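PDB 3MEZ: mannose-specific lectin 3 chain 2 from Crocus vernus, which forms the second domain of a heterotetrameric bulb-type lectin that probably binds mannose and weakly agglutinates trypsin-treated rabbit erythrocytes. Local coordinates for residues V8-S11 with S12-M15. Sequence-based numbering, arbitrary orientation.
Sequences VLFS and SQVM. Unlike the reference sequence in segment 12-15: Met15 (reference Gln).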
loop_
_atom_site.group_PDB
_atom_site.type_symbol
_atom_site.label_atom_id
_atom_site.label_comp_id
_atom_site.label_asym_id
_atom_site.label_seq_id
_atom_site.Cartn_x
_atom_site.Cartn_y
_atom_site.Cartn_z
ATOM N N VAL B 8 3.053 3.235 -12.489
ATOM C CA VAL B 8 3.771 4.281 -11.789
ATOM C C VAL B 8 3.838 4.030 -10.287
ATOM O O VAL B 8 2.864 3.661 -9.734
ATOM C CB VAL B 8 3.026 5.596 -11.947
ATOM C CG1 VAL B 8 3.678 6.685 -11.195
ATOM C CG2 VAL B 8 2.839 5.955 -13.373
ATOM N N LEU B 9 4.983 4.280 -9.670
ATOM C CA LEU B 9 5.177 4.264 -8.223
ATOM C C LEU B 9 5.534 5.678 -7.756
ATOM O O LEU B 9 6.375 6.273 -8.332
ATOM C CB LEU B 9 6.306 3.314 -7.829
ATOM C CG LEU B 9 6.477 2.922 -6.367
ATOM C CD1 LEU B 9 5.432 1.948 -6.000
ATOM C CD2 LEU B 9 7.813 2.376 -6.030
ATOM N N PHE B 10 4.862 6.170 -6.732
ATOM C CA PHE B 10 5.041 7.491 -6.197
ATOM C C PHE B 10 5.902 7.443 -4.932
ATOM O O PHE B 10 5.933 6.442 -4.285
ATOM C CB PHE B 10 3.707 8.117 -5.874
ATOM C CG PHE B 10 2.766 8.194 -7.021
ATOM C CD1 PHE B 10 2.793 9.260 -7.887
ATOM C CD2 PHE B 10 1.838 7.213 -7.233
ATOM C CE1 PHE B 10 1.955 9.319 -8.919
ATOM C CE2 PHE B 10 1.020 7.297 -8.291
ATOM C CZ PHE B 10 1.075 8.348 -9.109
ATOM N N SER B 11 6.551 8.540 -4.565
ATOM C CA SER B 11 7.424 8.539 -3.399
ATOM C C SER B 11 6.627 8.137 -2.122
ATOM O O SER B 11 5.531 8.550 -1.964
ATOM C CB SER B 11 8.056 9.918 -3.170
ATOM O OG SER B 11 8.922 10.338 -4.176
ATOM N N SER B 12 7.236 7.314 -1.294
ATOM C CA SER B 12 6.703 6.698 -0.081
ATOM C C SER B 12 6.020 5.329 -0.332
ATOM O O SER B 12 5.904 4.558 0.545
ATOM C CB SER B 12 5.769 7.635 0.703
ATOM O OG SER B 12 6.412 8.668 1.365
ATOM N N GLN B 13 5.606 5.063 -1.557
ATOM C CA GLN B 13 5.089 3.754 -1.905
ATOM C C GLN B 13 6.182 2.652 -1.873
ATOM O O GLN B 13 7.335 2.885 -2.082
ATOM C CB GLN B 13 4.378 3.732 -3.271
ATOM C CG GLN B 13 3.192 4.571 -3.366
ATOM C CD GLN B 13 2.387 4.352 -4.640
ATOM O OE1 GLN B 13 2.887 4.458 -5.702
ATOM N NE2 GLN B 13 1.142 4.072 -4.484
ATOM N N VAL B 14 5.758 1.445 -1.623
ATOM C CA VAL B 14 6.613 0.290 -1.554
ATOM C C VAL B 14 6.088 -0.893 -2.377
ATOM O O VAL B 14 4.946 -0.990 -2.621
ATOM C CB VAL B 14 6.799 -0.189 -0.107
ATOM C CG1 VAL B 14 7.374 0.847 0.734
ATOM C CG2 VAL B 14 5.509 -0.638 0.448
ATOM N N MET B 15 6.974 -1.771 -2.781
ATOM C CA MET B 15 6.624 -3.002 -3.442
ATOM C C MET B 15 7.333 -4.174 -2.778
ATOM O O MET B 15 8.482 -4.084 -2.468
ATOM C CB MET B 15 7.004 -2.952 -4.903
ATOM C CG MET B 15 6.281 -1.984 -5.734
ATOM S SD MET B 15 6.607 -2.183 -7.502
ATOM C CE MET B 15 8.155 -1.549 -7.555
HETATM O O HOH W 1 1.691 2.687 -7.473
#
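Gln13 reaches back from the end of the turn, alongside strand 8-10, and takes the backbone N-H of Phe10: OE1 lies 2.8 Å from Phe10 N, and the bond is almost straight at 173°. The turn itself is type II and runs from Phe10 to Gln13, with Ser11 and Ser12 at its corners; Gln13 N closes it on Phe10 O at 3.1 Å, more bent. The same two residues are therefore joined twice, once by backbone alone and once through the amide. With CG beside its own backbone N (chi1 -63°) and the chain extended beyond, the glutamine runs back along Phe10, the two side chains pointing the same way. OE1 arrives at the ring edge, 3.3 Å from Phe10 CD2, with amide and ring planes 52° apart. A water lies within hydrogen-bonding distance of both Val8 O and OE1 and bridges them. NE2 is held by Ile2 O; with the Phe10 N-H on OE1, the amide is thus fixed at both ends.

Leu9 passes Gln13 in the opposite direction, its CD1 packed tightly against Gln13 CB at 3.4 Å. The same methyl meets Met15 CG at 4.0 Å, and the leucine also touches Leu63 and Leu93. Ser11 turns its OG to Tyr91 N and Gly64 O. Through this buried turn the chain leaves strand 8-10, paired with 92-95, and enters strand 14-16, paired with 60-63, a passage from one sheet to the next within the three-sheet beta-prism II fold of bulb-type lectins.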